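Local atomic coordinates of putative non-ribosomal peptide synthetase (Actinomadura parvosata subsp. kistnae, PDB entry 6M7L), a protein that is probably a condensation-like domain of a non-ribosomal peptide synthetase, one that may not itself form peptide bonds. Residues E404-D409 with S430-E435; S292-T297 with W318-V323; V249-P254 with A452-V457; E73-R78 with P310-F315. All coordinates share one frame; numbering follows the deposited sequence.

Contact 1 of 4, residues E404-D409 with S430-E435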
loop_
_atom_site.group_PDB
_atom_site.type_symbol
_atom_site.label_atom_id
_atom_site.label_comp_id
_atom_site.label_asym_id
_atom_site.label_seq_id
_atom_site.Cartn_x
_atom_site.Cartn_y
_atom_site.Cartn_z
ATOM N N GLU A 404 7.964 18.983 -7.766
ATOM C CA GLU A 404 8.819 18.426 -8.805
ATOM C C GLU A 404 9.014 19.422 -9.942
ATOM O O GLU A 404 8.142 20.244 -10.239
ATOM C CB GLU A 404 8.217 17.132 -9.353
ATOM C CG GLU A 404 8.472 15.910 -8.495
ATOM C CD GLU A 404 7.599 14.736 -8.885
ATOM O OE1 GLU A 404 6.526 14.966 -9.482
ATOM O OE2 GLU A 404 7.985 13.583 -8.595
ATOM N N ALA A 405 10.183 19.346 -10.573
ATOM C CA ALA A 405 10.426 20.122 -11.779
ATOM C C ALA A 405 9.461 19.682 -12.870
ATOM O O ALA A 405 9.237 18.485 -13.071
ATOM C CB ALA A 405 11.874 19.950 -12.240
ATOM N N MET A 406 8.875 20.652 -13.565
ATOM C CA MET A 406 7.898 20.351 -14.598
ATOM C C MET A 406 8.055 21.326 -15.752
ATOM O O MET A 406 8.604 22.420 -15.601
ATOM C CB MET A 406 6.463 20.404 -14.056
ATOM C CG MET A 406 5.987 21.793 -13.666
ATOM S SD MET A 406 4.257 21.783 -13.167
ATOM C CE MET A 406 3.909 23.532 -13.067
ATOM N N GLU A 407 7.571 20.905 -16.921
ATOM C CA GLU A 407 7.521 21.771 -18.090
ATOM C C GLU A 407 6.200 22.508 -18.216
ATOM O O GLU A 407 6.122 23.496 -18.955
ATOM C CB GLU A 407 7.753 20.959 -19.366
ATOM C CG GLU A 407 9.013 20.126 -19.366
ATOM C CD GLU A 407 9.198 19.385 -20.670
ATOM O OE1 GLU A 407 9.499 20.042 -21.691
ATOM O OE2 GLU A 407 9.024 18.148 -20.679
ATOM N N LEU A 408 5.164 22.043 -17.526
ATOM C CA LEU A 408 3.858 22.669 -17.612
ATOM C C LEU A 408 3.866 24.020 -16.907
ATOM O O LEU A 408 4.704 24.300 -16.046
ATOM C CB LEU A 408 2.797 21.761 -16.993
ATOM C CG LEU A 408 2.706 20.357 -17.592
ATOM C CD1 LEU A 408 2.089 19.395 -16.592
ATOM C CD2 LEU A 408 1.901 20.386 -18.879
ATOM N N ASP A 409 2.920 24.874 -17.300
ATOM C CA ASP A 409 2.717 26.124 -16.579
ATOM C C ASP A 409 1.851 25.905 -15.349
ATOM O O ASP A 409 2.085 26.514 -14.299
ATOM C CB ASP A 409 2.074 27.168 -17.490
ATOM C CG ASP A 409 2.773 27.284 -18.821
ATOM O OD1 ASP A 409 3.960 26.910 -18.899
ATOM O OD2 ASP A 409 2.140 27.749 -19.791
ATOM N N SER A 430 -4.113 20.938 -4.953
ATOM C CA SER A 430 -3.109 21.979 -5.107
ATOM C C SER A 430 -3.015 22.396 -6.565
ATOM O O SER A 430 -3.077 21.556 -7.467
ATOM C CB SER A 430 -1.735 21.504 -4.620
ATOM O OG SER A 430 -1.755 21.209 -3.233
ATOM N N LEU A 431 -2.867 23.700 -6.787
ATOM C CA LEU A 431 -2.560 24.236 -8.111
ATOM C C LEU A 431 -1.049 24.401 -8.199
ATOM O O LEU A 431 -0.484 25.355 -7.661
ATOM C CB LEU A 431 -3.281 25.558 -8.352
ATOM C CG LEU A 431 -2.904 26.253 -9.662
ATOM C CD1 LEU A 431 -3.240 25.365 -10.851
ATOM C CD2 LEU A 431 -3.589 27.605 -9.784
ATOM N N VAL A 432 -0.388 23.457 -8.860
ATOM C CA VAL A 432 1.057 23.519 -9.044
ATOM C C VAL A 432 1.351 24.415 -10.239
ATOM O O VAL A 432 0.880 24.157 -11.350
ATOM C CB VAL A 432 1.650 22.117 -9.239
ATOM C CG1 VAL A 432 3.164 22.198 -9.353
ATOM C CG2 VAL A 432 1.233 21.207 -8.090
ATOM N N TYR A 433 2.128 25.471 -10.010
ATOM C CA TYR A 433 2.382 26.487 -11.022
ATOM C C TYR A 433 3.870 26.563 -11.338
ATOM O O TYR A 433 4.720 26.270 -10.491
ATOM C CB TYR A 433 1.886 27.865 -10.561
ATOM C CG TYR A 433 2.650 28.417 -9.380
ATOM C CD1 TYR A 433 2.293 28.083 -8.079
ATOM C CD2 TYR A 433 3.734 29.267 -9.564
ATOM C CE1 TYR A 433 2.990 28.582 -6.996
ATOM C CE2 TYR A 433 4.440 29.767 -8.488
ATOM C CZ TYR A 433 4.065 29.421 -7.209
ATOM O OH TYR A 433 4.766 29.919 -6.138
ATOM N N ALA A 434 4.174 26.972 -12.566
ATOM C CA ALA A 434 5.554 27.165 -12.991
ATOM C C ALA A 434 6.052 28.530 -12.535
ATOM O O ALA A 434 5.397 29.549 -12.774
ATOM C CB ALA A 434 5.668 27.038 -14.509
ATOM N N GLU A 435 7.217 28.550 -11.884
ATOM C CA GLU A 435 7.732 29.805 -11.346
ATOM C C GLU A 435 8.183 30.760 -12.447
ATOM O O GLU A 435 8.105 31.981 -12.269
ATOM C CB GLU A 435 8.874 29.528 -10.367
ATOM C CG GLU A 435 8.414 28.867 -9.072
ATOM C CD GLU A 435 9.486 28.851 -8.001
ATOM O OE1 GLU A 435 10.637 29.240 -8.301
ATOM O OE2 GLU A 435 9.176 28.454 -6.858
#

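Contact 2 of 4, residues S292-T297 with W318-V323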
loop_
_atom_site.group_PDB
_atom_site.type_symbol
_atom_site.label_atom_id
_atom_site.label_comp_id
_atom_site.label_asym_id
_atom_site.label_seq_id
_atom_site.Cartn_x
_atom_site.Cartn_y
_atom_site.Cartn_z
ATOM N N SER A 292 -10.552 27.509 -28.212
ATOM C CA SER A 292 -10.127 26.110 -28.278
ATOM C C SER A 292 -9.009 25.906 -27.264
ATOM O O SER A 292 -7.862 26.282 -27.513
ATOM C CB SER A 292 -9.671 25.742 -29.685
ATOM O OG SER A 292 -8.908 24.549 -29.676
ATOM N N VAL A 293 -9.341 25.297 -26.129
ATOM C CA VAL A 293 -8.389 25.053 -25.054
ATOM C C VAL A 293 -8.076 23.562 -25.008
ATOM O O VAL A 293 -8.961 22.723 -25.210
ATOM C CB VAL A 293 -8.933 25.559 -23.704
ATOM C CG1 VAL A 293 -10.344 25.058 -23.484
ATOM C CG2 VAL A 293 -8.023 25.147 -22.558
ATOM N N THR A 294 -6.809 23.239 -24.763
ATOM C CA THR A 294 -6.333 21.860 -24.714
ATOM C C THR A 294 -5.559 21.668 -23.417
ATOM O O THR A 294 -4.435 22.165 -23.285
ATOM C CB THR A 294 -5.445 21.535 -25.919
ATOM O OG1 THR A 294 -6.160 21.795 -27.133
ATOM C CG2 THR A 294 -5.015 20.073 -25.887
ATOM N N ILE A 295 -6.154 20.965 -22.463
ATOM C CA ILE A 295 -5.450 20.542 -21.270
ATOM C C ILE A 295 -5.000 19.099 -21.463
ATOM O O ILE A 295 -5.411 18.411 -22.397
ATOM C CB ILE A 295 -6.312 20.684 -19.994
ATOM C CG1 ILE A 295 -7.397 19.606 -19.968
ATOM C CG2 ILE A 295 -6.914 22.080 -19.901
ATOM C CD1 ILE A 295 -7.528 18.908 -18.635
ATOM N N GLY A 296 -4.134 18.628 -20.562
ATOM C CA GLY A 296 -3.665 17.265 -20.599
ATOM C C GLY A 296 -3.847 16.606 -19.244
ATOM O O GLY A 296 -4.262 17.238 -18.270
ATOM N N THR A 297 -3.541 15.314 -19.203
ATOM C CA THR A 297 -3.563 14.576 -17.950
ATOM C C THR A 297 -2.517 13.479 -18.033
ATOM O O THR A 297 -2.309 12.891 -19.099
ATOM C CB THR A 297 -4.953 13.994 -17.649
ATOM O OG1 THR A 297 -4.957 13.410 -16.340
ATOM C CG2 THR A 297 -5.346 12.936 -18.675
ATOM N N TRP A 318 0.995 10.467 -21.223
ATOM C CA TRP A 318 0.315 11.750 -21.220
ATOM C C TRP A 318 -0.752 11.763 -22.304
ATOM O O TRP A 318 -0.562 11.196 -23.383
ATOM C CB TRP A 318 1.306 12.897 -21.425
ATOM C CG TRP A 318 2.100 13.198 -20.190
ATOM C CD1 TRP A 318 3.298 12.654 -19.830
ATOM C CD2 TRP A 318 1.739 14.104 -19.139
ATOM N NE1 TRP A 318 3.710 13.171 -18.625
ATOM C CE2 TRP A 318 2.770 14.064 -18.181
ATOM C CE3 TRP A 318 0.646 14.948 -18.920
ATOM C CZ2 TRP A 318 2.741 14.836 -17.021
ATOM C CZ3 TRP A 318 0.619 15.715 -17.767
ATOM C CH2 TRP A 318 1.659 15.652 -16.833
ATOM N N LEU A 319 -1.878 12.407 -22.007
ATOM C CA LEU A 319 -3.038 12.396 -22.887
ATOM C C LEU A 319 -3.537 13.820 -23.073
ATOM O O LEU A 319 -3.952 14.466 -22.105
ATOM C CB LEU A 319 -4.146 11.506 -22.316
ATOM C CG LEU A 319 -5.096 10.872 -23.329
ATOM C CD1 LEU A 319 -4.316 9.964 -24.268
ATOM C CD2 LEU A 319 -6.200 10.101 -22.618
ATOM N N ALA A 320 -3.497 14.306 -24.310
ATOM C CA ALA A 320 -4.084 15.598 -24.633
ATOM C C ALA A 320 -5.599 15.469 -24.712
ATOM O O ALA A 320 -6.125 14.461 -25.195
ATOM C CB ALA A 320 -3.530 16.126 -25.956
ATOM N N LEU A 321 -6.303 16.493 -24.232
ATOM C CA LEU A 321 -7.766 16.503 -24.198
ATOM C C LEU A 321 -8.283 17.794 -24.821
ATOM O O LEU A 321 -8.880 18.634 -24.137
ATOM C CB LEU A 321 -8.275 16.343 -22.765
ATOM C CG LEU A 321 -7.695 15.172 -21.966
ATOM C CD1 LEU A 321 -8.200 15.191 -20.533
ATOM C CD2 LEU A 321 -8.019 13.848 -22.638
ATOM N N PRO A 322 -8.081 17.979 -26.127
ATOM C CA PRO A 322 -8.511 19.230 -26.768
ATOM C C PRO A 322 -10.028 19.348 -26.791
ATOM O O PRO A 322 -10.734 18.431 -27.220
ATOM C CB PRO A 322 -7.934 19.119 -28.183
ATOM C CG PRO A 322 -7.828 17.658 -28.418
ATOM C CD PRO A 322 -7.465 17.055 -27.095
ATOM N N VAL A 323 -10.525 20.491 -26.332
ATOM C CA VAL A 323 -11.952 20.778 -26.291
ATOM C C VAL A 323 -12.211 22.027 -27.120
ATOM O O VAL A 323 -11.537 23.048 -26.942
ATOM C CB VAL A 323 -12.456 20.959 -24.847
ATOM C CG1 VAL A 323 -13.854 21.547 -24.842
ATOM C CG2 VAL A 323 -12.435 19.625 -24.113
#

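Contact 3 of 4, residues V249-P254 with A452-V457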
loop_
_atom_site.group_PDB
_atom_site.type_symbol
_atom_site.label_atom_id
_atom_site.label_comp_id
_atom_site.label_asym_id
_atom_site.label_seq_id
_atom_site.Cartn_x
_atom_site.Cartn_y
_atom_site.Cartn_z
ATOM N N VAL A 249 -0.068 26.301 -4.843
ATOM C CA VAL A 249 -0.998 26.966 -3.939
ATOM C C VAL A 249 -2.156 26.008 -3.686
ATOM O O VAL A 249 -2.502 25.208 -4.569
ATOM C CB VAL A 249 -1.483 28.306 -4.513
ATOM C CG1 VAL A 249 -0.309 29.258 -4.693
ATOM C CG2 VAL A 249 -2.214 28.094 -5.830
ATOM N N PRO A 250 -2.766 26.030 -2.505
ATOM C CA PRO A 250 -3.883 25.121 -2.241
ATOM C C PRO A 250 -5.135 25.545 -2.992
ATOM O O PRO A 250 -5.320 26.709 -3.353
ATOM C CB PRO A 250 -4.077 25.232 -0.725
ATOM C CG PRO A 250 -3.564 26.593 -0.389
ATOM C CD PRO A 250 -2.420 26.843 -1.327
ATOM N N LEU A 251 -6.003 24.565 -3.236
ATOM C CA LEU A 251 -7.292 24.804 -3.881
ATOM C C LEU A 251 -8.323 23.901 -3.220
ATOM O O LEU A 251 -8.245 22.674 -3.343
ATOM C CB LEU A 251 -7.223 24.551 -5.388
ATOM C CG LEU A 251 -8.448 24.982 -6.199
ATOM C CD1 LEU A 251 -8.027 25.623 -7.511
ATOM C CD2 LEU A 251 -9.376 23.806 -6.460
ATOM N N ARG A 252 -9.281 24.503 -2.521
ATOM C CA ARG A 252 -10.332 23.773 -1.829
ATOM C C ARG A 252 -11.695 24.205 -2.349
ATOM O O ARG A 252 -11.947 25.398 -2.545
ATOM C CB ARG A 252 -10.260 23.993 -0.314
ATOM C CG ARG A 252 -9.337 23.027 0.413
ATOM C CD ARG A 252 -9.549 23.087 1.922
ATOM N NE ARG A 252 -9.329 21.788 2.557
ATOM C CZ ARG A 252 -8.209 21.433 3.177
ATOM N NH1 ARG A 252 -7.193 22.283 3.256
ATOM N NH2 ARG A 252 -8.105 20.228 3.723
ATOM N N LEU A 253 -12.566 23.226 -2.573
ATOM C CA LEU A 253 -13.952 23.465 -2.951
ATOM C C LEU A 253 -14.847 22.798 -1.917
ATOM O O LEU A 253 -14.703 21.587 -1.673
ATOM C CB LEU A 253 -14.243 22.915 -4.349
ATOM C CG LEU A 253 -15.629 23.210 -4.928
ATOM C CD1 LEU A 253 -15.742 24.663 -5.357
ATOM C CD2 LEU A 253 -15.936 22.279 -6.087
ATOM N N PRO A 254 -15.764 23.524 -1.278
ATOM C CA PRO A 254 -16.629 22.897 -0.273
ATOM C C PRO A 254 -17.530 21.837 -0.892
ATOM O O PRO A 254 -17.737 21.786 -2.106
ATOM C CB PRO A 254 -17.443 24.072 0.282
ATOM C CG PRO A 254 -17.387 25.114 -0.792
ATOM C CD PRO A 254 -16.043 24.962 -1.436
ATOM N N ALA A 452 -14.134 30.119 -7.765
ATOM C CA ALA A 452 -15.325 30.899 -8.079
ATOM C C ALA A 452 -16.056 30.315 -9.280
ATOM O O ALA A 452 -17.280 30.137 -9.252
ATOM C CB ALA A 452 -14.944 32.358 -8.335
ATOM N N LEU A 453 -15.315 30.000 -10.342
ATOM C CA LEU A 453 -15.934 29.430 -11.534
ATOM C C LEU A 453 -16.579 28.083 -11.232
ATOM O O LEU A 453 -17.681 27.792 -11.712
ATOM C CB LEU A 453 -14.895 29.297 -12.646
ATOM C CG LEU A 453 -15.437 28.806 -13.986
ATOM C CD1 LEU A 453 -16.656 29.611 -14.362
ATOM C CD2 LEU A 453 -14.381 28.915 -15.061
ATOM N N LEU A 454 -15.905 27.247 -10.438
ATOM C CA LEU A 454 -16.477 25.962 -10.042
ATOM C C LEU A 454 -17.794 26.154 -9.302
ATOM O O LEU A 454 -18.781 25.462 -9.575
ATOM C CB LEU A 454 -15.485 25.193 -9.170
ATOM C CG LEU A 454 -14.234 24.613 -9.825
ATOM C CD1 LEU A 454 -13.189 24.324 -8.768
ATOM C CD2 LEU A 454 -14.579 23.350 -10.588
ATOM N N GLU A 455 -17.823 27.090 -8.352
ATOM C CA GLU A 455 -19.046 27.343 -7.602
ATOM C C GLU A 455 -20.147 27.903 -8.493
ATOM O O GLU A 455 -21.328 27.611 -8.275
ATOM C CB GLU A 455 -18.759 28.299 -6.443
ATOM C CG GLU A 455 -17.844 27.722 -5.377
ATOM C CD GLU A 455 -17.506 28.722 -4.289
ATOM O OE1 GLU A 455 -17.544 29.940 -4.565
ATOM O OE2 GLU A 455 -17.203 28.289 -3.156
ATOM N N GLN A 456 -19.783 28.696 -9.502
ATOM C CA GLN A 456 -20.795 29.305 -10.359
ATOM C C GLN A 456 -21.453 28.269 -11.261
ATOM O O GLN A 456 -22.682 28.142 -11.280
ATOM C CB GLN A 456 -20.175 30.427 -11.189
ATOM C CG GLN A 456 -21.164 31.117 -12.114
ATOM C CD GLN A 456 -20.608 32.392 -12.707
ATOM O OE1 GLN A 456 -19.426 32.698 -12.547
ATOM N NE2 GLN A 456 -21.458 33.149 -13.390
ATOM N N VAL A 457 -20.650 27.517 -12.022
ATOM C CA VAL A 457 -21.222 26.557 -12.962
ATOM C C VAL A 457 -21.926 25.426 -12.226
ATOM O O VAL A 457 -22.843 24.799 -12.772
ATOM C CB VAL A 457 -20.139 26.020 -13.917
ATOM C CG1 VAL A 457 -19.529 27.159 -14.726
ATOM C CG2 VAL A 457 -19.068 25.262 -13.146
#

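Contact 4 of 4, residues E73-R78 with P310-F315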
loop_
_atom_site.group_PDB
_atom_site.type_symbol
_atom_site.label_atom_id
_atom_site.label_comp_id
_atom_site.label_asym_id
_atom_site.label_seq_id
_atom_site.Cartn_x
_atom_site.Cartn_y
_atom_site.Cartn_z
ATOM N N GLU A 73 17.277 -3.568 -14.593
ATOM C CA GLU A 73 18.319 -3.250 -15.567
ATOM C C GLU A 73 18.326 -1.771 -15.928
ATOM O O GLU A 73 19.395 -1.196 -16.159
ATOM C CB GLU A 73 18.135 -4.091 -16.831
ATOM C CG GLU A 73 18.471 -5.562 -16.667
ATOM C CD GLU A 73 18.102 -6.382 -17.889
ATOM O OE1 GLU A 73 17.251 -5.923 -18.683
ATOM O OE2 GLU A 73 18.665 -7.484 -18.057
ATOM N N ILE A 74 17.151 -1.139 -15.968
ATOM C CA ILE A 74 17.071 0.250 -16.409
ATOM C C ILE A 74 17.834 1.173 -15.466
ATOM O O ILE A 74 18.343 2.218 -15.889
ATOM C CB ILE A 74 15.597 0.674 -16.557
ATOM C CG1 ILE A 74 15.506 2.054 -17.205
ATOM C CG2 ILE A 74 14.883 0.651 -15.209
ATOM C CD1 ILE A 74 14.124 2.401 -17.645
ATOM N N LEU A 75 17.946 0.805 -14.188
ATOM C CA LEU A 75 18.703 1.632 -13.256
ATOM C C LEU A 75 20.206 1.515 -13.468
ATOM O O LEU A 75 20.950 2.403 -13.039
ATOM C CB LEU A 75 18.343 1.273 -11.814
ATOM C CG LEU A 75 16.923 1.642 -11.381
ATOM C CD1 LEU A 75 16.738 1.386 -9.896
ATOM C CD2 LEU A 75 16.613 3.090 -11.722
ATOM N N ARG A 76 20.672 0.445 -14.113
ATOM C CA ARG A 76 22.065 0.329 -14.525
ATOM C C ARG A 76 22.223 0.481 -16.033
ATOM O O ARG A 76 23.199 -0.010 -16.606
ATOM C CB ARG A 76 22.661 -0.998 -14.049
ATOM C CG ARG A 76 21.791 -2.219 -14.305
ATOM C CD ARG A 76 22.355 -3.446 -13.600
ATOM N NE ARG A 76 21.409 -4.559 -13.590
ATOM C CZ ARG A 76 21.489 -5.621 -14.388
ATOM N NH1 ARG A 76 20.579 -6.584 -14.305
ATOM N NH2 ARG A 76 22.481 -5.723 -15.262
ATOM N N THR A 77 21.278 1.157 -16.682
ATOM C CA THR A 77 21.306 1.396 -18.116
ATOM C C THR A 77 21.891 2.773 -18.404
ATOM O O THR A 77 21.594 3.743 -17.701
ATOM C CB THR A 77 19.896 1.291 -18.708
ATOM O OG1 THR A 77 19.414 -0.050 -18.560
ATOM C CG2 THR A 77 19.892 1.662 -20.181
ATOM N N ARG A 78 22.727 2.852 -19.433
ATOM C CA ARG A 78 23.313 4.106 -19.874
ATOM C C ARG A 78 22.811 4.445 -21.271
ATOM O O ARG A 78 22.391 3.568 -22.031
ATOM C CB ARG A 78 24.841 4.027 -19.860
ATOM C CG ARG A 78 25.503 5.213 -19.199
ATOM C CD ARG A 78 26.799 4.795 -18.536
ATOM N NE ARG A 78 27.562 3.883 -19.379
ATOM C CZ ARG A 78 28.860 3.647 -19.236
ATOM N NH1 ARG A 78 29.546 4.266 -18.285
ATOM N NH2 ARG A 78 29.474 2.798 -20.050
ATOM N N PRO A 310 5.580 -4.386 -10.726
ATOM C CA PRO A 310 6.699 -4.303 -9.776
ATOM C C PRO A 310 7.993 -3.716 -10.324
ATOM O O PRO A 310 9.022 -3.839 -9.653
ATOM C CB PRO A 310 6.909 -5.777 -9.412
ATOM C CG PRO A 310 6.674 -6.471 -10.706
ATOM C CD PRO A 310 5.570 -5.699 -11.404
ATOM N N MET A 311 7.993 -3.086 -11.496
ATOM C CA MET A 311 9.235 -2.689 -12.141
ATOM C C MET A 311 9.342 -1.175 -12.282
ATOM O O MET A 311 8.337 -0.466 -12.404
ATOM C CB MET A 311 9.380 -3.353 -13.517
ATOM C CG MET A 311 8.218 -3.117 -14.461
ATOM S SD MET A 311 8.424 -4.031 -16.003
ATOM C CE MET A 311 10.078 -3.525 -16.466
ATOM N N VAL A 312 10.585 -0.695 -12.256
ATOM C CA VAL A 312 10.897 0.713 -12.463
ATOM C C VAL A 312 10.942 0.997 -13.958
ATOM O O VAL A 312 11.431 0.178 -14.744
ATOM C CB VAL A 312 12.235 1.065 -11.785
ATOM C CG1 VAL A 312 12.623 2.510 -12.059
ATOM C CG2 VAL A 312 12.162 0.801 -10.289
ATOM N N GLY A 313 10.423 2.155 -14.361
ATOM C CA GLY A 313 10.459 2.553 -15.747
ATOM C C GLY A 313 9.732 3.856 -16.009
ATOM O O GLY A 313 8.886 4.293 -15.224
ATOM N N PRO A 314 10.061 4.514 -17.123
ATOM C CA PRO A 314 9.309 5.713 -17.539
ATOM C C PRO A 314 8.000 5.337 -18.221
ATOM O O PRO A 314 7.814 5.479 -19.434
ATOM C CB PRO A 314 10.296 6.405 -18.485
ATOM C CG PRO A 314 11.053 5.279 -19.094
ATOM C CD PRO A 314 11.213 4.254 -18.005
ATOM N N PHE A 315 7.060 4.831 -17.426
ATOM C CA PHE A 315 5.780 4.369 -17.944
ATOM C C PHE A 315 4.717 5.457 -17.968
ATOM O O PHE A 315 3.577 5.175 -18.354
ATOM C CB PHE A 315 5.267 3.185 -17.121
ATOM C CG PHE A 315 6.209 2.017 -17.068
ATOM C CD1 PHE A 315 6.523 1.306 -18.215
ATOM C CD2 PHE A 315 6.760 1.613 -15.863
ATOM C CE1 PHE A 315 7.386 0.226 -18.162
ATOM C CE2 PHE A 315 7.620 0.533 -15.802
ATOM C CZ PHE A 315 7.933 -0.162 -16.954
#

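Contact 1 of 4, residues E404-D409 with S430-E435
M406 and D409 carry most of the loop's side of this contact, meeting the end of strand 424-434 at V432, Y433 and A434. The tight part is backbone-led. A434 N donates to D409 O over 2.8 Å, and Y433 CA adds a CA-H...O contact to the same oxygen at 3.3 Å. A434 CB fits against L408 O, 3.3 Å away. Beside this bond lies M406: its CG stands between the backbone N and the carbonyl carbon (chi1 68°) and the chain runs out straight from there, which brings CE onto the Y433-A434 peptide, 3.5 Å from A434 N, while SD rests on V432 CG1 at 4.0 Å. The carboxylate of D409, a buried acid, is paired with R238.

The other side is looser. E435 is exposed and its CB points away from the loop, and the partly exposed E407 forms a salt bridge with R30.

The loop that comes from strand 395-399 thus ties itself through D409 O to the end of strand 424-434, then enters the same sheet as strand 410-418. M406 reaches W411 and A246 of the flanking strands, whereas Y433 packs on helix 440-459.

Contact 2 of 4, residues S292-T297 with W318-V323
S292 CA lies 3.6 Å from V323 O where strands 292-299 and 317-324 begin to pair, two antiparallel strands joined by a long loop that runs through 310-315. V293 O then takes V323 N at 2.9 Å; the return bond from V293 N is weak.

T294 comes next, opposite P322. With OG1 beside the backbone N (chi1 -56°) and CG2 anti to it, the two branches lie along the proline, OG1 3.4 Å from P322 CB and CG2 against P322 CA. An alanine here would remove both branches and would probably open a gap beside the proline ring.

I295 O receives L321 N at 2.8 Å, and I295 CD1 nears L321 CD1 at 4.2 Å. G296 lets L319 O come up to its CA in a CA-H...O contact of 3.2 Å. T297 closes the ladder with two bonds to L319, T297 N to L319 O and L319 N to T297 O, the latter 3.0 Å long. Its CG2 touches L321 CD1 where the two side chains cross, its OG1 bonds L376 O, and W318 brings CE3 up to T297 C at an oblique slant.

This is a two-stranded antiparallel ladder held mainly by backbone bonds. P322 has no N-H, yet that costs the ladder no bond, since L321 and V323 beside it supply the donors. Helices 272-288 and 331-346 cover the apolar face of V293, I295, L321 and V323, while W215 of helix 207-218 packs on A320 and P322.

Contact 3 of 4, residues V249-P254 with A452-V457
Strand 249-253 and helix 452-457 run almost parallel, their directions differing by 16° and their axes coming within 9.6 Å, with L253 and L454 as the central touching pair. This is helix-on-sheet packing of an alpha/beta sandwich layer, as in the chloramphenicol acetyltransferase-like lobes of condensation domains. The strand is the outermost one of a four-stranded mixed sheet, and no hydrogen bond crosses to the helix.

L253 does most of the touching. With CG anti to the backbone N (chi1 -175°), its CD1 is carried out to the helix, where it meets L454 CB at 3.9 Å. L253 CD1 also meets the CG methylene of E455 at 3.7 Å, so the aliphatic stem of the glutamate, not its carboxylate, completes the apolar patch. L251 makes a more distant touch, CD2 to L454 CD1 at 4.5 Å, and leans also on L450 and V451 of the same helix. L261 of helix 255-267 closes over L253 and L454.

At the strand's end P254, the N-cap of helix 255-267, crosses the extended E455 side chain at about a right angle, P254 CD standing 3.9 Å from E455 OE2.

Contact 4 of 4, residues E73-R78 with P310-F315
I74 and P314 meet tip to tip, and that encounter sets the geometry of this apolar contact. I74 holds CG1 anti to its backbone N (chi1 -172°) and continues extended, which drives CD1 straight at the proline ring: I74 CD1 to P314 CD is 3.5 Å, with G313 CA a little farther on. The other branch, CG2, turns to V312, lying 3.5 Å from V312 O. L75 comes in differently. It crosses V312 at about a right angle, and only its tip takes part, L75 CD2 to V312 CG1 at 4.0 Å. An alanine in place of I74 would probably open a gap beside P314 CD, between the 3-10 turn and the loop, and leave V312 CG1 with less to pack on.

Both backbones are shaped by turns. P314 centres an inverse gamma turn, and on the other side E73 O is gripped by R76 N and by T77 OG1, the latter at 2.7 Å, from opposite faces of its carbonyl plane; this holds the 3-10 turn that presents I74 and L75.

The loop 310-315 joins strands 292-299 and 317-324 and resembles the floor loop of condensation domains. It rests on helix 155-172, where V312 packs on V160 and L161 and G313 N bonds S157 OG. F315 N has a weak bond to D154, in a stretch that probably corresponds to the HHxxxDG motif of condensation domains, here altered, and helix 26-34 covers P314.

Contacts 1, 2 and 3 cluster in one part of the chain, their centres 16 to 20 Å apart. Contact 4 lies on the opposite side of the chain's centre from contacts 2 and 3. The centres of contacts 3 and 4 are 39 Å apart. Contacts 1 and 3 share a sheet: L431 N and V249 O, 2.7 Å apart, probably bond strands 424-434 and 246-253. L408 CD1 of contact 1 touches W318 CH2 of contact 2. Along the chain contacts 1 and 2 both sit inside the loop closed by contact 3. Contact 4 crosses contacts 2 and 3: segment 310-315, in the loop between strands 292-299 and 317-324, reaches over to pack on 73-78, tying the two regions together.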